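Side-chain contacts in 6-carboxyhexanoate--coa ligase (Bacillus subtilis, PDB 5FLG), which is a ligase of mixed alpha/beta fold, present as two chains, that binds phosphoaminophosphonic acid-adenylate ester, pimelic acid and magnesium: residues Gly31-Pro36 against Lys41-Ala46; Glu67-Ser72 against Val147-Trp152; Val182-Ala187 against Glu246-Leu251. All coordinates share one frame; numbering follows the deposited sequence.

Interaction 1: residues Gly31-Pro36 against Lys41-Ala46; sequences GERLIP and KHTVNA. With ANP (phosphoaminophosphonic acid-adenylate ester), chain D.
T43 meets R33 and I35 with a different branch for each. Its methyl CG2 lies 3.8 Å from R33 CG and extends over one face of the guanidinium, offset toward the rim, while A46 CB stands at the edge of that group, 4.2 Å from R33 NH1. T43 OG1 and I35 CD1 touch tip to tip at 3.5 Å. No hydrogen bond spans the two segments: OG1 has its polar partner in E39 O, just before the helix, and offers I35 only a van der Waals contact. R33 folds back at chi2 (-71°) and again at chi3, which lays its guanidinium beside the T43 methyl; a salt bridge from R33 NE to D151 holds it. E32, one residue before R33, serves the nucleotide instead, OE2 taking a weak hydrogen bond from ANP N6 at 3.0 Å and pairing with R146. Further out, G31, R33 and I35 are backbone-bonded to strand 8-17, and N45 reaches N45 of the second subunit. Segment 41-46 runs nearly antiparallel (165°) to 31-36: the helix follows and covers a strand that is outermost, within this chain, in its antiparallel sheet beside the nucleotide pocket.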
loop_
_atom_site.group_PDB
_atom_site.type_symbol
_atom_site.label_atom_id
_atom_site.label_comp_id
_atom_site.label_asym_id
_atom_site.label_seq_id
_atom_site.Cartn_x
_atom_site.Cartn_y
_atom_site.Cartn_z
ATOM N N GLY A 31 2.947 4.779 -9.903
ATOM C CA GLY A 31 1.798 5.423 -10.504
ATOM C C GLY A 31 1.019 6.254 -9.521
ATOM O O GLY A 31 1.026 5.996 -8.309
ATOM N N GLU A 32 0.237 7.189 -10.048
ATOM C CA GLU A 32 -0.650 7.944 -9.193
ATOM C C GLU A 32 -1.917 8.322 -9.893
ATOM O O GLU A 32 -1.907 8.593 -11.058
ATOM C CB GLU A 32 0.085 9.204 -8.663
ATOM C CG GLU A 32 1.012 9.819 -9.677
ATOM C CD GLU A 32 2.374 9.162 -9.714
ATOM O OE1 GLU A 32 2.960 8.928 -8.634
ATOM O OE2 GLU A 32 2.916 8.998 -10.835
ATOM N N ARG A 33 -3.032 8.282 -9.187
ATOM C CA ARG A 33 -4.328 8.442 -9.817
ATOM C C ARG A 33 -5.162 9.238 -8.848
ATOM O O ARG A 33 -4.847 9.315 -7.678
ATOM C CB ARG A 33 -5.017 7.076 -10.086
ATOM C CG ARG A 33 -4.255 6.169 -11.052
ATOM C CD ARG A 33 -4.275 6.666 -12.501
ATOM N NE ARG A 33 -5.660 6.737 -12.982
ATOM C CZ ARG A 33 -6.393 5.683 -13.345
ATOM N NH1 ARG A 33 -5.852 4.477 -13.401
ATOM N NH2 ARG A 33 -7.675 5.835 -13.650
ATOM N N LEU A 34 -6.176 9.910 -9.368
ATOM C CA LEU A 34 -7.132 10.620 -8.551
ATOM C C LEU A 34 -8.555 10.330 -9.070
ATOM O O LEU A 34 -8.885 10.705 -10.166
ATOM C CB LEU A 34 -6.801 12.104 -8.637
ATOM C CG LEU A 34 -7.638 13.072 -7.831
ATOM C CD1 LEU A 34 -7.324 12.884 -6.355
ATOM C CD2 LEU A 34 -7.339 14.504 -8.274
ATOM N N ILE A 35 -9.406 9.756 -8.237
ATOM C CA ILE A 35 -10.616 9.123 -8.729
ATOM C C ILE A 35 -11.751 9.172 -7.733
ATOM O O ILE A 35 -11.536 9.276 -6.527
ATOM C CB ILE A 35 -10.374 7.629 -9.043
ATOM C CG1 ILE A 35 -9.771 6.940 -7.816
ATOM C CG2 ILE A 35 -9.484 7.491 -10.266
ATOM C CD1 ILE A 35 -10.160 5.463 -7.709
ATOM N N PRO A 36 -12.982 9.169 -8.251
ATOM C CA PRO A 36 -14.112 8.864 -7.401
ATOM C C PRO A 36 -14.114 7.420 -6.921
ATOM O O PRO A 36 -13.475 6.561 -7.539
ATOM C CB PRO A 36 -15.322 9.115 -8.308
ATOM C CG PRO A 36 -14.800 9.135 -9.688
ATOM C CD PRO A 36 -13.313 9.156 -9.679
ATOM N N LYS A 41 -11.965 -0.195 -7.840
ATOM C CA LYS A 41 -11.579 -1.568 -8.172
ATOM C C LYS A 41 -10.797 -1.599 -9.458
ATOM O O LYS A 41 -9.741 -2.212 -9.542
ATOM C CB LYS A 41 -12.799 -2.471 -8.292
ATOM C CG LYS A 41 -12.441 -3.885 -8.732
ATOM C CD LYS A 41 -13.556 -4.892 -8.478
ATOM C CE LYS A 41 -14.129 -5.412 -9.792
ATOM N NZ LYS A 41 -13.106 -6.167 -10.560
ATOM N N HIS A 42 -11.287 -0.879 -10.453
ATOM C CA HIS A 42 -10.602 -0.780 -11.730
ATOM C C HIS A 42 -9.246 -0.127 -11.594
ATOM O O HIS A 42 -8.331 -0.444 -12.327
ATOM C CB HIS A 42 -11.476 0.009 -12.712
ATOM C CG HIS A 42 -10.793 0.356 -14.002
ATOM N ND1 HIS A 42 -10.762 -0.502 -15.086
ATOM C CD2 HIS A 42 -10.158 1.486 -14.402
ATOM C CE1 HIS A 42 -10.054 0.049 -16.058
ATOM N NE2 HIS A 42 -9.677 1.256 -15.670
ATOM N N THR A 43 -9.130 0.868 -10.717
ATOM C CA THR A 43 -7.918 1.672 -10.657
ATOM C C THR A 43 -6.825 0.923 -9.915
ATOM O O THR A 43 -5.711 0.857 -10.366
ATOM C CB THR A 43 -8.187 2.964 -9.897
ATOM O OG1 THR A 43 -9.122 3.749 -10.632
ATOM C CG2 THR A 43 -6.913 3.763 -9.698
ATOM N N VAL A 44 -7.183 0.282 -8.821
ATOM C CA VAL A 44 -6.251 -0.556 -8.117
ATOM C C VAL A 44 -5.749 -1.674 -9.032
ATOM O O VAL A 44 -4.549 -1.966 -9.055
ATOM C CB VAL A 44 -6.886 -1.125 -6.842
ATOM C CG1 VAL A 44 -6.003 -2.190 -6.230
ATOM C CG2 VAL A 44 -7.130 -0.004 -5.837
ATOM N N ASN A 45 -6.642 -2.271 -9.820
ATOM C CA ASN A 45 -6.190 -3.266 -10.796
ATOM C C ASN A 45 -5.316 -2.699 -11.921
ATOM O O ASN A 45 -4.364 -3.341 -12.360
ATOM C CB ASN A 45 -7.391 -3.999 -11.373
ATOM C CG ASN A 45 -7.830 -5.135 -10.486
ATOM O OD1 ASN A 45 -7.123 -6.120 -10.382
ATOM N ND2 ASN A 45 -8.873 -4.928 -9.701
ATOM N N ALA A 46 -5.599 -1.481 -12.380
ATOM C CA ALA A 46 -4.773 -0.903 -13.421
ATOM C C ALA A 46 -3.366 -0.663 -12.884
ATOM O O ALA A 46 -2.375 -0.911 -13.580
ATOM C CB ALA A 46 -5.362 0.391 -13.994
HETATM P PG ANP D . 6.154 3.715 -15.038
HETATM O O1G ANP D . 5.491 2.459 -14.543
HETATM O O2G ANP D . 7.134 3.449 -16.147
HETATM O O3G ANP D . 5.237 4.846 -15.379
HETATM P PB ANP D . 7.488 5.861 -13.474
HETATM O O1B ANP D . 6.237 6.660 -13.572
HETATM O O2B ANP D . 8.355 5.829 -12.271
HETATM N N3B ANP D . 7.079 4.194 -13.682
HETATM P PA ANP D . 8.034 6.997 -16.061
HETATM O O1A ANP D . 8.714 6.465 -17.236
HETATM O O2A ANP D . 6.560 7.287 -16.032
HETATM O O3A ANP D . 8.448 6.180 -14.738
HETATM O "O5'" ANP D . 8.833 8.407 -15.744
HETATM C "C5'" ANP D . 10.190 8.542 -16.057
HETATM C "C4'" ANP D . 10.921 9.190 -14.878
HETATM O "O4'" ANP D . 10.282 10.434 -14.567
HETATM C "C3'" ANP D . 10.854 8.334 -13.622
HETATM O "O3'" ANP D . 11.983 7.476 -13.513
HETATM C "C2'" ANP D . 10.900 9.358 -12.526
HETATM O "O2'" ANP D . 12.255 9.771 -12.343
HETATM C "C1'" ANP D . 10.130 10.490 -13.143
HETATM N N9 ANP D . 8.730 10.396 -12.713
HETATM C C8 ANP D . 7.765 9.507 -13.140
HETATM N N7 ANP D . 6.576 9.801 -12.565
HETATM C C5 ANP D . 6.794 10.862 -11.729
HETATM C C6 ANP D . 6.007 11.666 -10.779
HETATM N N6 ANP D . 4.716 11.417 -10.541
HETATM N N1 ANP D . 6.612 12.688 -10.134
HETATM C C2 ANP D . 7.911 12.950 -10.317
HETATM N N3 ANP D . 8.696 12.322 -11.208
HETATM C C4 ANP D . 8.211 11.223 -11.834
#

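Interaction 2: residues Glu67-Ser72 against Val147-Trp152; sequences EEVHES and VSRMDW. With ANP (phosphoaminophosphonic acid-adenylate ester), chain D.
R149 reaches E67, V69 and E71 with a chain extended from CG to NE (chi2 178°), which carries the guanidinium from the buried backbone of 147-152 to two carboxylates. E67 is likewise extended beyond CG, whereas E71 bends at chi2 and curls its carboxylate back to the arginine. The two acids take different nitrogens at the guanidinium edge. R149 NH2 gives E67 OE2 a nearly straight bond of 3.2 Å that lies in the guanidinium plane but meets the oxygen from above the carboxylate, the two planes standing almost perpendicular (88°). R149 NH1 is 2.7 Å from E71 OE1, a salt bridge whose hydrogen bond is weak because it is bent (126° at the hydrogen). NH1 is also bonded to K247 O. V69 closes one face: its CG2 sits over the centre of the flat group, 4.1 Å from R149 CZ, and CG1 is 3.7 Å from R149 NH1. One cation is gripped by two anions and held flat against a valine, and the mutual charge would be expected to keep all three groups ionised. Two residues before R149, the V147 backbone binds the adenine edge, its N giving a bond to ANP N1 and its O accepting one from ANP N6, both at 2.8 Å. The network joins strand 61-68 and the residues after it, with E67 pairing with a strand of the second subunit, to R149, immediately before short strand 150-151; R149 and D151 bond to I250 of strand 250-252, and M150 packs on L178 of helix 170-184.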
loop_
_atom_site.group_PDB
_atom_site.type_symbol
_atom_site.label_atom_id
_atom_site.label_comp_id
_atom_site.label_asym_id
_atom_site.label_seq_id
_atom_site.Cartn_x
_atom_site.Cartn_y
_atom_site.Cartn_z
ATOM N N GLU A 67 -6.313 7.096 -0.304
ATOM C CA GLU A 67 -6.762 7.970 0.762
ATOM C C GLU A 67 -7.609 9.086 0.227
ATOM O O GLU A 67 -7.411 9.564 -0.881
ATOM C CB GLU A 67 -5.566 8.580 1.498
ATOM C CG GLU A 67 -4.840 9.630 0.673
ATOM C CD GLU A 67 -3.487 10.032 1.240
ATOM O OE1 GLU A 67 -3.252 9.832 2.458
ATOM O OE2 GLU A 67 -2.682 10.601 0.456
ATOM N N GLU A 68 -8.645 9.398 0.967
ATOM C CA GLU A 68 -9.482 10.530 0.687
ATOM C C GLU A 68 -8.681 11.810 0.582
ATOM O O GLU A 68 -7.824 12.095 1.413
ATOM C CB GLU A 68 -10.506 10.680 1.810
ATOM C CG GLU A 68 -11.617 11.652 1.493
ATOM C CD GLU A 68 -12.682 11.698 2.582
ATOM O OE1 GLU A 68 -12.606 10.930 3.572
ATOM O OE2 GLU A 68 -13.659 12.422 2.372
ATOM N N VAL A 69 -8.956 12.566 -0.466
ATOM C CA VAL A 69 -8.424 13.914 -0.587
ATOM C C VAL A 69 -9.388 14.934 0.013
ATOM O O VAL A 69 -10.546 15.022 -0.390
ATOM C CB VAL A 69 -8.135 14.235 -2.055
ATOM C CG1 VAL A 69 -7.554 15.631 -2.204
ATOM C CG2 VAL A 69 -7.164 13.202 -2.593
ATOM N N HIS A 70 -8.869 15.778 0.904
ATOM C CA HIS A 70 -9.714 16.757 1.560
ATOM C C HIS A 70 -9.684 18.127 0.891
ATOM O O HIS A 70 -10.656 18.846 0.945
ATOM C CB HIS A 70 -9.353 16.862 3.043
ATOM C CG HIS A 70 -9.619 15.602 3.803
ATOM N ND1 HIS A 70 -10.894 15.168 4.095
ATOM C CD2 HIS A 70 -8.785 14.609 4.199
ATOM C CE1 HIS A 70 -10.832 13.982 4.679
ATOM N NE2 HIS A 70 -9.564 13.619 4.749
ATOM N N GLU A 71 -8.629 18.430 0.156
ATOM C CA GLU A 71 -8.505 19.714 -0.530
ATOM C C GLU A 71 -9.461 19.686 -1.714
ATOM O O GLU A 71 -9.744 18.609 -2.277
ATOM C CB GLU A 71 -7.062 19.930 -1.006
ATOM C CG GLU A 71 -6.002 19.984 0.110
ATOM C CD GLU A 71 -5.730 18.643 0.795
ATOM O OE1 GLU A 71 -5.759 17.576 0.130
ATOM O OE2 GLU A 71 -5.533 18.646 2.030
ATOM N N SER A 72 -9.981 20.841 -2.101
ATOM C CA SER A 72 -10.925 20.874 -3.219
ATOM C C SER A 72 -10.164 20.743 -4.544
ATOM O O SER A 72 -9.017 21.187 -4.649
ATOM C CB SER A 72 -11.733 22.172 -3.210
ATOM O OG SER A 72 -10.832 23.258 -3.217
ATOM N N VAL A 147 5.404 13.863 -7.865
ATOM C CA VAL A 147 4.177 14.584 -8.117
ATOM C C VAL A 147 3.000 13.623 -8.030
ATOM O O VAL A 147 3.050 12.506 -8.550
ATOM C CB VAL A 147 4.223 15.226 -9.509
ATOM C CG1 VAL A 147 2.945 16.005 -9.776
ATOM C CG2 VAL A 147 5.449 16.142 -9.609
ATOM N N SER A 148 1.997 14.022 -7.270
ATOM C CA SER A 148 0.911 13.153 -6.975
ATOM C C SER A 148 -0.434 13.892 -7.124
ATOM O O SER A 148 -0.467 15.115 -7.264
ATOM C CB SER A 148 1.112 12.635 -5.567
ATOM O OG SER A 148 0.194 11.620 -5.266
ATOM N N ARG A 149 -1.534 13.143 -7.064
ATOM C CA ARG A 149 -2.877 13.708 -6.977
ATOM C C ARG A 149 -3.220 14.480 -8.212
ATOM O O ARG A 149 -3.771 15.594 -8.137
ATOM C CB ARG A 149 -2.998 14.616 -5.772
ATOM C CG ARG A 149 -2.939 13.838 -4.486
ATOM C CD ARG A 149 -3.014 14.765 -3.305
ATOM N NE ARG A 149 -3.056 13.994 -2.069
ATOM C CZ ARG A 149 -3.619 14.431 -0.955
ATOM N NH1 ARG A 149 -4.100 15.680 -0.894
ATOM N NH2 ARG A 149 -3.681 13.627 0.093
ATOM N N MET A 150 -2.821 13.931 -9.356
ATOM C CA MET A 150 -3.284 14.445 -10.633
ATOM C C MET A 150 -3.792 13.283 -11.476
ATOM O O MET A 150 -3.360 12.146 -11.287
ATOM C CB MET A 150 -2.193 15.182 -11.360
ATOM C CG MET A 150 -1.078 14.299 -11.924
ATOM S SD MET A 150 0.074 13.765 -10.659
ATOM C CE MET A 150 1.423 13.125 -11.628
ATOM N N ASP A 151 -4.712 13.557 -12.388
ATOM C CA ASP A 151 -5.260 12.494 -13.269
ATOM C C ASP A 151 -6.078 13.156 -14.353
ATOM O O ASP A 151 -6.269 14.389 -14.336
ATOM C CB ASP A 151 -6.161 11.581 -12.455
ATOM C CG ASP A 151 -6.262 10.137 -13.027
ATOM O OD1 ASP A 151 -5.987 9.928 -14.223
ATOM O OD2 ASP A 151 -6.534 9.221 -12.227
ATOM N N TRP A 152 -6.564 12.339 -15.292
ATOM C CA TRP A 152 -7.211 12.812 -16.485
ATOM C C TRP A 152 -8.210 11.723 -16.857
ATOM O O TRP A 152 -7.797 10.678 -17.302
ATOM C CB TRP A 152 -6.172 12.926 -17.592
ATOM C CG TRP A 152 -6.642 13.662 -18.786
ATOM C CD1 TRP A 152 -7.931 13.845 -19.170
ATOM C CD2 TRP A 152 -5.840 14.135 -19.860
ATOM N NE1 TRP A 152 -7.979 14.478 -20.371
ATOM C CE2 TRP A 152 -6.702 14.662 -20.822
ATOM C CE3 TRP A 152 -4.477 14.129 -20.119
ATOM C CZ2 TRP A 152 -6.239 15.361 -21.926
ATOM C CZ3 TRP A 152 -4.030 14.693 -21.265
ATOM C CH2 TRP A 152 -4.900 15.310 -22.167
HETATM P PG ANP D . 6.154 3.715 -15.038
HETATM O O1G ANP D . 5.491 2.459 -14.543
HETATM O O2G ANP D . 7.134 3.449 -16.147
HETATM O O3G ANP D . 5.237 4.846 -15.379
HETATM P PB ANP D . 7.488 5.861 -13.474
HETATM O O1B ANP D . 6.237 6.660 -13.572
HETATM O O2B ANP D . 8.355 5.829 -12.271
HETATM N N3B ANP D . 7.079 4.194 -13.682
HETATM P PA ANP D . 8.034 6.997 -16.061
HETATM O O1A ANP D . 8.714 6.465 -17.236
HETATM O O2A ANP D . 6.560 7.287 -16.032
HETATM O O3A ANP D . 8.448 6.180 -14.738
HETATM O "O5'" ANP D . 8.833 8.407 -15.744
HETATM C "C5'" ANP D . 10.190 8.542 -16.057
HETATM C "C4'" ANP D . 10.921 9.190 -14.878
HETATM O "O4'" ANP D . 10.282 10.434 -14.567
HETATM C "C3'" ANP D . 10.854 8.334 -13.622
HETATM O "O3'" ANP D . 11.983 7.476 -13.513
HETATM C "C2'" ANP D . 10.900 9.358 -12.526
HETATM O "O2'" ANP D . 12.255 9.771 -12.343
HETATM C "C1'" ANP D . 10.130 10.490 -13.143
HETATM N N9 ANP D . 8.730 10.396 -12.713
HETATM C C8 ANP D . 7.765 9.507 -13.140
HETATM N N7 ANP D . 6.576 9.801 -12.565
HETATM C C5 ANP D . 6.794 10.862 -11.729
HETATM C C6 ANP D . 6.007 11.666 -10.779
HETATM N N6 ANP D . 4.716 11.417 -10.541
HETATM N N1 ANP D . 6.612 12.688 -10.134
HETATM C C2 ANP D . 7.911 12.950 -10.317
HETATM N N3 ANP D . 8.696 12.322 -11.208
HETATM C C4 ANP D . 8.211 11.223 -11.834
#

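Interaction 3: residues Val182-Ala187 against Glu246-Leu251; sequences VSRHPA and EKQPIL
R184 faces Q248 and I250 across a small, partly buried contact. The polar part is the meeting of two flat ends: the Q248 amide lies at the guanidinium edge, near its plane, with NE2 modelled 3.3 Å from R184 NH1. The amide is probably turned over in the model, so which of its two end atoms faces the arginine is uncertain; the planes are 34° apart and the side chains cross at about a right angle. The van der Waals part is the I250 CD1 methyl, set obliquely to the guanidinium, 3.9 Å from R184 NH1. R184 comes to both partners by setting CG anti to its backbone N (chi1 -178°) and bending at chi2. Within 182-187 a hydrogen bond lies in the residues after the helix: A187 N gives one of 3.0 Å to H185 ND1, close to the ring plane. H185 NE2 is bonded to D244, so both ring nitrogens are held. The contact ties the C-terminal end of helix 170-184 to the turn from helix 238-247 into strand 250-252; R184 and I250 also pack on I76 of strand 74-76, and K181 of helix 170-184 bonds to Q248 O.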
loop_
_atom_site.group_PDB
_atom_site.type_symbol
_atom_site.label_atom_id
_atom_site.label_comp_id
_atom_site.label_asym_id
_atom_site.label_seq_id
_atom_site.Cartn_x
_atom_site.Cartn_y
_atom_site.Cartn_z
ATOM N N VAL A 182 2.488 20.370 -13.272
ATOM C CA VAL A 182 3.761 20.922 -12.897
ATOM C C VAL A 182 3.934 22.314 -13.508
ATOM O O VAL A 182 4.382 23.236 -12.842
ATOM C CB VAL A 182 4.900 19.985 -13.299
ATOM C CG1 VAL A 182 6.246 20.668 -13.140
ATOM C CG2 VAL A 182 4.862 18.730 -12.438
ATOM N N SER A 183 3.585 22.458 -14.779
ATOM C CA SER A 183 3.828 23.711 -15.481
ATOM C C SER A 183 3.008 24.880 -14.929
ATOM O O SER A 183 3.381 26.043 -15.087
ATOM C CB SER A 183 3.516 23.535 -16.935
ATOM O OG SER A 183 3.879 24.676 -17.673
ATOM N N ARG A 184 1.822 24.555 -14.429
ATOM C CA ARG A 184 0.947 25.514 -13.775
ATOM C C ARG A 184 1.639 26.187 -12.569
ATOM O O ARG A 184 1.333 27.309 -12.198
ATOM C CB ARG A 184 -0.293 24.768 -13.309
ATOM C CG ARG A 184 -1.338 25.632 -12.633
ATOM C CD ARG A 184 -2.735 25.243 -13.099
ATOM N NE ARG A 184 -3.774 25.988 -12.393
ATOM C CZ ARG A 184 -3.995 25.866 -11.093
ATOM N NH1 ARG A 184 -3.232 25.053 -10.375
ATOM N NH2 ARG A 184 -4.943 26.578 -10.510
ATOM N N HIS A 185 2.484 25.453 -11.875
ATOM C CA HIS A 185 3.099 26.012 -10.693
ATOM C C HIS A 185 3.905 27.272 -10.988
ATOM O O HIS A 185 4.769 27.279 -11.832
ATOM C CB HIS A 185 3.963 24.977 -10.012
ATOM C CG HIS A 185 4.347 25.355 -8.624
ATOM N ND1 HIS A 185 5.208 26.401 -8.353
ATOM C CD2 HIS A 185 3.928 24.890 -7.426
ATOM C CE1 HIS A 185 5.329 26.546 -7.045
ATOM N NE2 HIS A 185 4.588 25.620 -6.459
ATOM N N PRO A 186 3.590 28.370 -10.308
ATOM C CA PRO A 186 4.280 29.621 -10.711
ATOM C C PRO A 186 5.816 29.610 -10.592
ATOM O O PRO A 186 6.483 30.289 -11.353
ATOM C CB PRO A 186 3.667 30.706 -9.806
ATOM C CG PRO A 186 2.868 30.015 -8.764
ATOM C CD PRO A 186 2.722 28.529 -9.130
ATOM N N ALA A 187 6.401 28.722 -9.807
ATOM C CA ALA A 187 7.876 28.709 -9.721
ATOM C C ALA A 187 8.580 27.849 -10.789
ATOM O O ALA A 187 9.804 27.957 -10.988
ATOM C CB ALA A 187 8.306 28.298 -8.323
ATOM N N GLU A 246 3.275 17.594 -4.344
ATOM C CA GLU A 246 2.825 16.336 -3.782
ATOM C C GLU A 246 1.351 16.319 -3.401
ATOM O O GLU A 246 0.710 15.269 -3.518
ATOM C CB GLU A 246 3.720 15.921 -2.608
ATOM C CG GLU A 246 5.165 15.688 -3.050
ATOM C CD GLU A 246 6.090 15.174 -1.952
ATOM O OE1 GLU A 246 5.835 15.453 -0.762
ATOM O OE2 GLU A 246 7.119 14.535 -2.295
ATOM N N LYS A 247 0.767 17.478 -3.081
ATOM C CA LYS A 247 -0.538 17.490 -2.404
ATOM C C LYS A 247 -1.708 18.192 -3.113
ATOM O O LYS A 247 -2.875 17.987 -2.752
ATOM C CB LYS A 247 -0.387 18.055 -1.005
ATOM C CG LYS A 247 0.526 17.211 -0.128
ATOM C CD LYS A 247 -0.051 15.815 0.072
ATOM C CE LYS A 247 0.069 15.356 1.516
ATOM N NZ LYS A 247 1.430 14.823 1.779
ATOM N N GLN A 248 -1.420 18.998 -4.122
ATOM C CA GLN A 248 -2.462 19.804 -4.748
ATOM C C GLN A 248 -3.214 18.995 -5.823
ATOM O O GLN A 248 -2.603 18.469 -6.734
ATOM C CB GLN A 248 -1.834 21.040 -5.354
ATOM C CG GLN A 248 -2.819 22.058 -5.893
ATOM C CD GLN A 248 -2.254 22.786 -7.108
ATOM O OE1 GLN A 248 -1.473 22.211 -7.880
ATOM N NE2 GLN A 248 -2.629 24.053 -7.276
ATOM N N PRO A 249 -4.526 18.815 -5.650
ATOM C CA PRO A 249 -5.200 17.873 -6.534
ATOM C C PRO A 249 -5.666 18.519 -7.827
ATOM O O PRO A 249 -6.237 19.602 -7.824
ATOM C CB PRO A 249 -6.383 17.366 -5.704
ATOM C CG PRO A 249 -6.594 18.374 -4.632
ATOM C CD PRO A 249 -5.317 19.140 -4.450
ATOM N N ILE A 250 -5.364 17.864 -8.937
ATOM C CA ILE A 250 -5.587 18.398 -10.246
ATOM C C ILE A 250 -6.285 17.331 -11.094
ATOM O O ILE A 250 -5.862 16.178 -11.124
ATOM C CB ILE A 250 -4.260 18.762 -10.892
ATOM C CG1 ILE A 250 -3.614 19.952 -10.144
ATOM C CG2 ILE A 250 -4.471 19.148 -12.334
ATOM C CD1 ILE A 250 -4.167 21.290 -10.570
ATOM N N LEU A 251 -7.362 17.721 -11.754
ATOM C CA LEU A 251 -7.917 16.922 -12.847
ATOM C C LEU A 251 -7.749 17.658 -14.154
ATOM O O LEU A 251 -7.930 18.874 -14.214
ATOM C CB LEU A 251 -9.394 16.650 -12.628
ATOM C CG LEU A 251 -9.726 15.668 -11.523
ATOM C CD1 LEU A 251 -11.240 15.580 -11.334
ATOM C CD2 LEU A 251 -9.140 14.291 -11.794
#

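Overall arrangement
All three contacts are partly buried, but to different depths and with different chemistry. Interaction 1 is mainly methyl packing between helix and sheet, with T43 and I35 buried; interaction 2 is a salt-bridge network in which buried R149 and V69 meet the exposed E71; interaction 3 is a small contact between an arginine, an amide and an aliphatic tip, where of the touching residues only I250 is buried. Interactions 1 and 2 both reach the three-stranded antiparallel sheet, touch ANP and border the second subunit, and are directly joined through D151. Interactions 2 and 3 share the small parallel sheet, where strands 150-151 and 250-252 are neighbours. L34 packs on P249 and I250, linking interaction 1 to interaction 3, which no other chain touches.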